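Local coordinates for N-acetyltransferase family protein (Bacillus anthracis, PDB 3LNB), which probably transfers an acetyl group from acetyl-coenzyme A to arylamine substrates, and inactivates the antibiotic sulfamethoxazole, at residues 36-48 / 56-68. The protein carries 1 engineered substitution. Numbering follows the deposited sequence.
Engineered in segment 56-68: Phe68 (natural residue Tyr). With COA (coenzyme A), chain B; FMT (formic acid), chain D.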
ATOM      1  N   GLN A  36      -5.618 -12.111  13.219  1.00 18.69           N
ATOM      2  CA  GLN A  36      -4.839 -11.299  14.148  1.00 18.83           C
ATOM      3  C   GLN A  36      -3.550 -12.007  14.547  1.00 19.43           C
ATOM      4  O   GLN A  36      -2.478 -11.405  14.560  1.00 18.60           O
ATOM      5  CB  GLN A  36      -5.653 -10.983  15.407  1.00 20.05           C
ATOM      6  CG  GLN A  36      -6.715  -9.902  15.226  1.00 18.76           C
ATOM      7  CD  GLN A  36      -7.425  -9.560  16.528  1.00 18.44           C
ATOM      8  OE1 GLN A  36      -8.032 -10.420  17.160  1.00 18.28           O
ATOM      9  NE2 GLN A  36      -7.346  -8.295  16.933  1.00 18.01           N
ATOM     10  N   LYS A  37      -3.665 -13.288  14.880  1.00 19.16           N
ATOM     11  CA  LYS A  37      -2.511 -14.080  15.277  1.00 19.08           C
ATOM     12  C   LYS A  37      -1.481 -14.126  14.158  1.00 18.64           C
ATOM     13  O   LYS A  37      -0.300 -13.898  14.394  1.00 16.98           O
ATOM     14  CB  LYS A  37      -2.942 -15.504  15.637  1.00 20.65           C
ATOM     15  CG  LYS A  37      -3.923 -15.583  16.803  1.00 22.99           C
ATOM     16  CD  LYS A  37      -4.309 -17.035  17.076  1.00 26.03           C
ATOM     17  CE  LYS A  37      -5.410 -17.139  18.118  1.00 27.63           C
ATOM     18  NZ  LYS A  37      -5.829 -18.560  18.295  1.00 29.25           N
ATOM     19  N   GLU A  38      -1.932 -14.418  12.938  1.00 18.59           N
ATOM     20  CA  GLU A  38      -1.022 -14.489  11.798  1.00 19.41           C
ATOM     21  C   GLU A  38      -0.458 -13.119  11.464  1.00 17.74           C
ATOM     22  O   GLU A  38       0.701 -12.990  11.058  1.00 17.23           O
ATOM     23  CB  GLU A  38      -1.735 -15.042  10.562  1.00 19.50           C
ATOM     24  CG  GLU A  38      -2.162 -16.503  10.647  1.00 22.77           C
ATOM     25  CD  GLU A  38      -0.991 -17.457  10.839  1.00 26.09           C
ATOM     26  OE1 GLU A  38       0.060 -17.269  10.192  1.00 24.29           O
ATOM     27  OE2 GLU A  38      -1.129 -18.409  11.632  1.00 30.11           O
ATOM     28  N   PHE A  39      -1.287 -12.094  11.621  1.00 16.94           N
ATOM     29  CA  PHE A  39      -0.862 -10.734  11.320  1.00 16.69           C
ATOM     30  C   PHE A  39       0.319 -10.358  12.213  1.00 16.42           C
ATOM     31  O   PHE A  39       1.360  -9.925  11.722  1.00 15.07           O
ATOM     32  CB  PHE A  39      -2.021  -9.755  11.540  1.00 16.85           C
ATOM     33  CG  PHE A  39      -1.814  -8.421  10.890  1.00 17.32           C
ATOM     34  CD1 PHE A  39      -2.077  -8.248   9.536  1.00 16.47           C
ATOM     35  CD2 PHE A  39      -1.331  -7.342  11.623  1.00 16.64           C
ATOM     36  CE1 PHE A  39      -1.862  -7.020   8.919  1.00 18.03           C
ATOM     37  CE2 PHE A  39      -1.114  -6.111  11.019  1.00 17.17           C
ATOM     38  CZ  PHE A  39      -1.378  -5.947   9.665  1.00 15.98           C
ATOM     39  N   PHE A  40       0.142 -10.532  13.524  1.00 15.63           N
ATOM     40  CA  PHE A  40       1.181 -10.223  14.508  1.00 16.62           C
ATOM     41  C   PHE A  40       2.489 -10.954  14.205  1.00 16.25           C
ATOM     42  O   PHE A  40       3.570 -10.373  14.291  1.00 15.50           O
ATOM     43  CB  PHE A  40       0.704 -10.611  15.914  1.00 15.77           C
ATOM     44  CG  PHE A  40      -0.320  -9.676  16.492  1.00 15.87           C
ATOM     45  CD1 PHE A  40      -1.500 -10.173  17.034  1.00 17.86           C
ATOM     46  CD2 PHE A  40      -0.097  -8.304  16.517  1.00 15.77           C
ATOM     47  CE1 PHE A  40      -2.444  -9.321  17.592  1.00 16.71           C
ATOM     48  CE2 PHE A  40      -1.038  -7.441  17.075  1.00 16.43           C
ATOM     49  CZ  PHE A  40      -2.214  -7.952  17.613  1.00 16.48           C
ATOM     50  N   LYS A  41       2.376 -12.233  13.856  1.00 17.12           N
ATOM     51  CA  LYS A  41       3.543 -13.055  13.539  1.00 18.40           C
ATOM     52  C   LYS A  41       4.299 -12.523  12.321  1.00 18.47           C
ATOM     53  O   LYS A  41       5.518 -12.327  12.369  1.00 19.21           O
ATOM     54  CB  LYS A  41       3.104 -14.498  13.276  1.00 18.35           C
ATOM     55  CG  LYS A  41       4.233 -15.429  12.852  1.00 21.99           C
ATOM     56  CD  LYS A  41       3.712 -16.812  12.477  1.00 22.99           C
ATOM     57  CE  LYS A  41       4.850 -17.739  12.051  1.00 24.21           C
ATOM     58  NZ  LYS A  41       4.343 -19.090  11.672  1.00 25.28           N
ATOM     59  N   ARG A  42       3.576 -12.284  11.233  1.00 16.95           N
ATOM     60  CA  ARG A  42       4.191 -11.788  10.007  1.00 16.97           C
ATOM     61  C   ARG A  42       4.897 -10.453  10.209  1.00 17.93           C
ATOM     62  O   ARG A  42       6.023 -10.268   9.752  1.00 18.08           O
ATOM     63  CB  ARG A  42       3.135 -11.630   8.912  1.00 15.38           C
ATOM     64  CG  ARG A  42       3.654 -11.088   7.578  1.00 14.81           C
ATOM     65  CD  ARG A  42       4.396 -12.145   6.762  1.00 16.06           C
ATOM     66  NE  ARG A  42       4.512 -11.742   5.361  1.00 17.80           N
ATOM     67  CZ  ARG A  42       5.650 -11.385   4.763  1.00 18.39           C
ATOM     68  NH1 ARG A  42       5.642 -11.034   3.484  1.00 16.66           N
ATOM     69  NH2 ARG A  42       6.794 -11.392   5.433  1.00 16.29           N
ATOM     70  N   LEU A  43       4.229  -9.524  10.889  1.00 17.80           N
ATOM     71  CA  LEU A  43       4.801  -8.200  11.109  1.00 20.18           C
ATOM     72  C   LEU A  43       5.712  -8.121  12.325  1.00 20.76           C
ATOM     73  O   LEU A  43       6.131  -7.034  12.726  1.00 20.50           O
ATOM     74  CB  LEU A  43       3.690  -7.148  11.205  1.00 20.25           C
ATOM     75  CG  LEU A  43       2.896  -6.877   9.915  1.00 22.57           C
ATOM     76  CD1 LEU A  43       3.837  -6.365   8.838  1.00 21.45           C
ATOM     77  CD2 LEU A  43       2.201  -8.155   9.431  1.00 23.03           C
ATOM     78  N   LYS A  44       6.025  -9.279  12.898  1.00 22.10           N
ATOM     79  CA  LYS A  44       6.915  -9.353  14.055  1.00 24.26           C
ATOM     80  C   LYS A  44       6.496  -8.414  15.177  1.00 25.36           C
ATOM     81  O   LYS A  44       7.341  -7.760  15.800  1.00 26.54           O
ATOM     82  CB  LYS A  44       8.338  -8.994  13.639  1.00 25.36           C
ATOM     83  CG  LYS A  44       8.753  -9.558  12.305  1.00 27.74           C
ATOM     84  CD  LYS A  44       9.003 -11.046  12.355  1.00 28.41           C
ATOM     85  CE  LYS A  44      10.324 -11.359  11.664  1.00 29.88           C
ATOM     86  NZ  LYS A  44      10.449 -10.650  10.357  1.00 30.69           N
ATOM     87  N   ILE A  45       5.194  -8.334  15.422  1.00 24.36           N
ATOM     88  CA  ILE A  45       4.672  -7.488  16.479  1.00 24.55           C
ATOM     89  C   ILE A  45       4.031  -8.375  17.537  1.00 23.53           C
ATOM     90  O   ILE A  45       3.152  -9.181  17.237  1.00 21.42           O
ATOM     91  CB  ILE A  45       3.614  -6.501  15.939  1.00 25.75           C
ATOM     92  CG1 ILE A  45       4.284  -5.475  15.027  1.00 25.68           C
ATOM     93  CG2 ILE A  45       2.915  -5.802  17.098  1.00 26.46           C
ATOM     94  CD1 ILE A  45       3.306  -4.571  14.313  1.00 25.46           C
ATOM     95  N   PRO A  46       4.473  -8.241  18.796  1.00 24.17           N
ATOM     96  CA  PRO A  46       3.911  -9.054  19.873  1.00 22.95           C
ATOM     97  C   PRO A  46       2.398  -8.914  19.908  1.00 20.89           C
ATOM     98  O   PRO A  46       1.869  -7.815  19.746  1.00 21.26           O
ATOM     99  CB  PRO A  46       4.560  -8.461  21.119  1.00 24.05           C
ATOM    100  CG  PRO A  46       4.698  -7.010  20.748  1.00 25.45           C
ATOM    101  CD  PRO A  46       5.266  -7.127  19.347  1.00 25.66           C
ATOM    102  N   ALA A  47       1.706 -10.027  20.104  1.00 18.53           N
ATOM    103  CA  ALA A  47       0.255  -9.990  20.184  1.00 19.50           C
ATOM    104  C   ALA A  47      -0.101  -9.096  21.375  1.00 17.98           C
ATOM    105  O   ALA A  47       0.431  -9.268  22.471  1.00 19.14           O
ATOM    106  CB  ALA A  47      -0.292 -11.394  20.383  1.00 17.81           C
ATOM    107  N   LYS A  48      -0.991  -8.137  21.153  1.00 19.03           N
ATOM    108  CA  LYS A  48      -1.404  -7.205  22.208  1.00 17.79           C
ATOM    109  C   LYS A  48      -2.626  -6.430  21.730  1.00 18.72           C
ATOM    110  O   LYS A  48      -3.005  -6.529  20.562  1.00 18.26           O
ATOM    111  CB  LYS A  48      -0.270  -6.221  22.512  1.00 17.13           C
ATOM    112  CG  LYS A  48       0.073  -5.294  21.347  1.00 19.30           C
ATOM    113  CD  LYS A  48       1.236  -4.353  21.684  1.00 21.22           C
ATOM    114  CE  LYS A  48       1.628  -3.499  20.473  1.00 21.02           C
ATOM    115  NZ  LYS A  48       2.742  -2.557  20.770  1.00 22.12           N
ATOM    116  N   ASP A  56       0.936   3.615  14.177  1.00 15.65           N
ATOM    117  CA  ASP A  56       2.208   3.998  13.589  1.00 17.66           C
ATOM    118  C   ASP A  56       3.117   2.784  13.476  1.00 16.81           C
ATOM    119  O   ASP A  56       3.756   2.561  12.447  1.00 17.16           O
ATOM    120  CB  ASP A  56       2.849   5.066  14.465  1.00 18.80           C
ATOM    121  CG  ASP A  56       1.897   6.208  14.749  1.00 21.06           C
ATOM    122  OD1 ASP A  56       1.915   7.202  13.996  1.00 20.88           O
ATOM    123  OD2 ASP A  56       1.103   6.093  15.709  1.00 22.10           O
ATOM    124  N   GLU A  57       3.162   2.004  14.549  1.00 17.59           N
ATOM    125  CA  GLU A  57       3.972   0.799  14.596  1.00 17.73           C
ATOM    126  C   GLU A  57       3.476  -0.201  13.562  1.00 15.48           C
ATOM    127  O   GLU A  57       4.273  -0.863  12.904  1.00 15.63           O
ATOM    128  CB  GLU A  57       3.910   0.187  15.996  1.00 17.88           C
ATOM    129  CG  GLU A  57       4.347  -1.255  16.069  1.00 21.45           C
ATOM    130  CD  GLU A  57       4.453  -1.753  17.493  1.00 24.43           C
ATOM    131  OE1 GLU A  57       3.542  -1.469  18.302  1.00 23.05           O
ATOM    132  OE2 GLU A  57       5.454  -2.434  17.801  1.00 26.89           O
ATOM    133  N   ILE A  58       2.158  -0.304  13.416  1.00 15.89           N
ATOM    134  CA  ILE A  58       1.583  -1.229  12.442  1.00 15.72           C
ATOM    135  C   ILE A  58       2.006  -0.825  11.035  1.00 14.24           C
ATOM    136  O   ILE A  58       2.516  -1.646  10.276  1.00 14.66           O
ATOM    137  CB  ILE A  58       0.037  -1.246  12.504  1.00 13.98           C
ATOM    138  CG1 ILE A  58      -0.427  -1.744  13.870  1.00 14.72           C
ATOM    139  CG2 ILE A  58      -0.526  -2.153  11.400  1.00 14.32           C
ATOM    140  CD1 ILE A  58      -0.054  -3.175  14.150  1.00 16.24           C
ATOM    141  N   LEU A  59       1.799   0.444  10.696  1.00 13.75           N
ATOM    142  CA  LEU A  59       2.152   0.946   9.369  1.00 13.20           C
ATOM    143  C   LEU A  59       3.640   0.827   9.079  1.00 12.33           C
ATOM    144  O   LEU A  59       4.038   0.484   7.970  1.00 11.27           O
ATOM    145  CB  LEU A  59       1.723   2.409   9.222  1.00 12.47           C
ATOM    146  CG  LEU A  59       0.220   2.687   9.213  1.00 13.65           C
ATOM    147  CD1 LEU A  59      -0.025   4.196   9.269  1.00 13.06           C
ATOM    148  CD2 LEU A  59      -0.407   2.068   7.964  1.00 13.53           C
ATOM    149  N   LEU A  60       4.464   1.122  10.078  1.00 14.53           N
ATOM    150  CA  LEU A  60       5.909   1.042   9.911  1.00 15.06           C
ATOM    151  C   LEU A  60       6.364  -0.374   9.557  1.00 14.90           C
ATOM    152  O   LEU A  60       7.091  -0.574   8.587  1.00 15.11           O
ATOM    153  CB  LEU A  60       6.616   1.501  11.190  1.00 15.96           C
ATOM    154  CG  LEU A  60       8.103   1.152  11.310  1.00 17.03           C
ATOM    155  CD1 LEU A  60       8.911   1.825  10.202  1.00 16.19           C
ATOM    156  CD2 LEU A  60       8.593   1.591  12.678  1.00 20.37           C
ATOM    157  N   ASN A  61       5.936  -1.353  10.347  1.00 13.68           N
ATOM    158  CA  ASN A  61       6.328  -2.735  10.105  1.00 14.39           C
ATOM    159  C   ASN A  61       5.830  -3.255   8.765  1.00 13.56           C
ATOM    160  O   ASN A  61       6.541  -3.998   8.087  1.00 12.66           O
ATOM    161  CB  ASN A  61       5.849  -3.627  11.252  1.00 16.99           C
ATOM    162  CG  ASN A  61       6.661  -3.421  12.527  1.00 20.59           C
ATOM    163  OD1 ASN A  61       7.022  -2.295  12.876  1.00 23.03           O
ATOM    164  ND2 ASN A  61       6.940  -4.511  13.233  1.00 22.57           N
ATOM    165  N   MET A  62       4.615  -2.863   8.379  1.00 14.24           N
ATOM    166  CA  MET A  62       4.063  -3.287   7.100  1.00 14.11           C
ATOM    167  C   MET A  62       4.965  -2.783   5.984  1.00 14.58           C
ATOM    168  O   MET A  62       5.308  -3.528   5.071  1.00 15.13           O
ATOM    169  CB  MET A  62       2.644  -2.735   6.894  1.00 14.08           C
ATOM    170  CG  MET A  62       1.564  -3.434   7.715  1.00 14.30           C
ATOM    171  SD  MET A  62      -0.104  -2.878   7.278  1.00 16.20           S
ATOM    172  CE  MET A  62      -0.364  -3.724   5.725  1.00 13.53           C
ATOM    173  N   GLY A  63       5.352  -1.514   6.062  1.00 13.80           N
ATOM    174  CA  GLY A  63       6.212  -0.949   5.038  1.00 15.07           C
ATOM    175  C   GLY A  63       7.571  -1.622   4.950  1.00 14.96           C
ATOM    176  O   GLY A  63       8.139  -1.761   3.869  1.00 15.42           O
ATOM    177  N   MET A  64       8.087  -2.050   6.097  1.00 15.69           N
ATOM    178  CA  MET A  64       9.391  -2.699   6.176  1.00 14.90           C
ATOM    179  C   MET A  64       9.374  -4.190   5.852  1.00 15.25           C
ATOM    180  O   MET A  64      10.409  -4.766   5.512  1.00 16.54           O
ATOM    181  CB  MET A  64       9.965  -2.528   7.591  1.00 14.95           C
ATOM    182  CG  MET A  64      10.339  -1.120   7.967  1.00 15.77           C
ATOM    183  SD  MET A  64      11.679  -0.520   6.945  1.00 18.06           S
ATOM    184  CE  MET A  64      13.080  -1.402   7.650  1.00 18.56           C
ATOM    185  N   ILE A  65       8.206  -4.814   5.954  1.00 13.60           N
ATOM    186  CA  ILE A  65       8.096  -6.256   5.734  1.00 13.71           C
ATOM    187  C   ILE A  65       7.229  -6.727   4.562  1.00 13.55           C
ATOM    188  O   ILE A  65       7.634  -7.609   3.807  1.00 14.35           O
ATOM    189  CB  ILE A  65       7.600  -6.934   7.038  1.00 11.48           C
ATOM    190  CG1 ILE A  65       8.638  -6.712   8.143  1.00 12.92           C
ATOM    191  CG2 ILE A  65       7.341  -8.418   6.806  1.00 13.43           C
ATOM    192  CD1 ILE A  65       8.168  -7.083   9.530  1.00 13.71           C
ATOM    193  N   LEU A  66       6.039  -6.162   4.419  1.00 13.61           N
ATOM    194  CA  LEU A  66       5.143  -6.555   3.332  1.00 14.24           C
ATOM    195  C   LEU A  66       5.511  -5.851   2.025  1.00 14.67           C
ATOM    196  O   LEU A  66       5.232  -4.666   1.848  1.00 15.08           O
ATOM    197  CB  LEU A  66       3.694  -6.234   3.708  1.00 14.91           C
ATOM    198  CG  LEU A  66       3.123  -7.007   4.896  1.00 15.23           C
ATOM    199  CD1 LEU A  66       1.691  -6.559   5.145  1.00 16.95           C
ATOM    200  CD2 LEU A  66       3.178  -8.512   4.614  1.00 17.35           C
ATOM    201  N   PRO A  67       6.139  -6.579   1.087  1.00 13.84           N
ATOM    202  CA  PRO A  67       6.533  -5.983  -0.194  1.00 13.68           C
ATOM    203  C   PRO A  67       5.339  -5.561  -1.042  1.00 14.00           C
ATOM    204  O   PRO A  67       4.289  -6.205  -1.018  1.00 14.06           O
ATOM    205  CB  PRO A  67       7.320  -7.100  -0.877  1.00 13.46           C
ATOM    206  CG  PRO A  67       7.743  -7.999   0.257  1.00 15.10           C
ATOM    207  CD  PRO A  67       6.531  -7.994   1.141  1.00 13.24           C
ATOM    208  N   PHE A  68       5.508  -4.467  -1.774  1.00 13.07           N
ATOM    209  CA  PHE A  68       4.481  -3.971  -2.686  1.00 13.74           C
ATOM    210  C   PHE A  68       4.847  -4.680  -3.992  1.00 14.26           C
ATOM    211  O   PHE A  68       5.914  -4.428  -4.553  1.00 15.05           O
ATOM    212  CB  PHE A  68       4.609  -2.450  -2.851  1.00 13.69           C
ATOM    213  CG  PHE A  68       3.713  -1.867  -3.911  1.00 13.36           C
ATOM    214  CD1 PHE A  68       2.408  -1.476  -3.608  1.00 12.21           C
ATOM    215  CD2 PHE A  68       4.175  -1.708  -5.219  1.00 12.80           C
ATOM    216  CE1 PHE A  68       1.579  -0.934  -4.587  1.00 12.65           C
ATOM    217  CE2 PHE A  68       3.352  -1.168  -6.209  1.00 13.73           C
ATOM    218  CZ  PHE A  68       2.051  -0.779  -5.891  1.00 13.12           C
TER
HETATM  219  N1A COA B1001       4.037  -0.539 -12.081  1.00 29.98           N
HETATM  220  C2A COA B1001       5.068  -1.220 -12.549  1.00 28.48           C
HETATM  221  N3A COA B1001       6.287  -0.708 -12.571  1.00 26.76           N
HETATM  222  C4A COA B1001       6.511   0.530 -12.112  1.00 24.86           C
HETATM  223  C5A COA B1001       5.452   1.278 -11.617  1.00 25.43           C
HETATM  224  C6A COA B1001       4.186   0.706 -11.608  1.00 27.48           C
HETATM  225  N6A COA B1001       3.143   1.378 -11.126  1.00 26.28           N
HETATM  226  N7A COA B1001       5.941   2.448 -11.218  1.00 23.76           N
HETATM  227  C8A COA B1001       7.252   2.439 -11.448  1.00 23.07           C
HETATM  228  N9A COA B1001       7.606   1.273 -11.987  1.00 24.23           N
HETATM  229  C1B COA B1001       8.994   0.844 -12.282  1.00 23.78           C
HETATM  230  C2B COA B1001       9.724   1.770 -13.253  1.00 24.24           C
HETATM  231  O2B COA B1001       9.346   1.462 -14.599  1.00 23.28           O
HETATM  232  C3B COA B1001      11.172   1.356 -12.994  1.00 22.60           C
HETATM  233  O3B COA B1001      11.553   0.279 -13.855  1.00 20.24           O
HETATM  234  P3B COA B1001      13.079   0.190 -14.358  1.00 18.72           P
HETATM  235  O7A COA B1001      14.048   0.415 -13.263  1.00 18.05           O
HETATM  236  O8A COA B1001      13.248  -1.256 -15.045  1.00 18.10           O
HETATM  237  O9A COA B1001      13.206   1.287 -15.529  1.00 17.44           O
HETATM  238  C4B COA B1001      11.155   0.892 -11.535  1.00 22.65           C
HETATM  239  O4B COA B1001       9.789   0.982 -11.095  1.00 24.59           O
HETATM  240  C5B COA B1001      12.009   1.801 -10.652  1.00 20.99           C
HETATM  241  O5B COA B1001      11.487   3.131 -10.674  1.00 21.68           O
HETATM  242  P1A COA B1001      12.328   4.324 -10.001  1.00 18.63           P
HETATM  243  O1A COA B1001      11.360   5.609 -10.007  1.00 21.67           O
HETATM  244  O2A COA B1001      13.596   4.572 -10.722  1.00 16.76           O
HETATM  245  O3A COA B1001      12.584   3.883  -8.474  1.00 20.32           O
HETATM  246  P2A COA B1001      11.493   4.016  -7.297  1.00 18.69           P
HETATM  247  O4A COA B1001      11.750   5.459  -6.633  1.00 18.19           O
HETATM  248  O5A COA B1001      11.656   2.919  -6.317  1.00 20.05           O
HETATM  249  O6A COA B1001      10.028   4.074  -7.962  1.00 18.69           O
HETATM  250  CBP COA B1001       8.032   2.893  -7.143  1.00 16.17           C
HETATM  251  CCP COA B1001       9.222   2.900  -8.107  1.00 16.90           C
HETATM  252  CDP COA B1001       8.535   2.728  -5.707  1.00 15.04           C
HETATM  253  CEP COA B1001       7.110   1.724  -7.497  1.00 14.64           C
HETATM  254  CAP COA B1001       7.252   4.203  -7.279  1.00 15.13           C
HETATM  255  OAP COA B1001       6.838   4.370  -8.637  1.00 17.17           O
HETATM  256  C9P COA B1001       6.009   4.210  -6.387  1.00 17.32           C
HETATM  257  O9P COA B1001       6.104   4.321  -5.165  1.00 17.15           O
HETATM  258  N8P COA B1001       4.857   4.100  -7.045  1.00 15.70           N
HETATM  259  C7P COA B1001       3.545   4.108  -6.380  1.00 17.18           C
HETATM  260  C6P COA B1001       2.629   3.049  -6.999  1.00 17.76           C
HETATM  261  C5P COA B1001       1.165   3.299  -6.627  1.00 17.25           C
HETATM  262  O5P COA B1001       0.539   4.221  -7.144  1.00 16.67           O
HETATM  263  N4P COA B1001       0.636   2.455  -5.744  1.00 15.86           N
HETATM  264  C3P COA B1001      -0.757   2.585  -5.295  1.00 16.63           C
HETATM  265  C2P COA B1001      -1.725   2.008  -6.329  1.00 15.93           C
HETATM  266  S1P COA B1001      -1.656   0.185  -6.481  1.00 20.15           S
HETATM  267  C   FMT D1003      -7.673  -5.774  19.703  1.00 27.03           C
HETATM  268  O1  FMT D1003      -7.413  -6.936  19.463  1.00 27.75           O
HETATM  269  O2  FMT D1003      -6.719  -4.831  19.602  1.00 23.61           O
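Asn61 ND2 donates a nearly straight hydrogen bond (2.7 Å, 168°) to Leu43 O, which lies in the amide plane of Asn61. Leu43 is where helix 34-42 ends, in a Schellman motif with Lys44 at positive phi, so the amide holds the turn against helix 55-65. Leu43 CD1 lies 3.5 Å from Met62 CA. Ile45 crosses Ile58 at about a right angle, their CD1 atoms 3.6 Å apart. Phe39 turns its ring edge to Met62 SD, a Met-aromatic contact, while Leu43 CD2 covers one ring face. Arg42 has CG anti to its N (chi1 179°) and bends at chi2, bringing its guanidinium face under Leu66 CD2, 3.6 Å from NE. Arg42 NE and NH1 donate hydrogen bonds to Leu90 O and Arg95 O. Lys48 NZ makes a salt bridge to Glu57 OE1 (2.8 Å), which accepts with its syn lone pair. The contact joins two helices of the N-terminal helical part of the arylamine N-acetyltransferase fold. The axes of 36-42 and 56-65 cross at 65°, 11.3 Å apart. From helix 99-112, Phe109 stacks on Phe39, Leu106 touches Ile58, and Leu102 touches Leu66. Strand 68-69 follows, where engineered Phe68 borders coenzyme A.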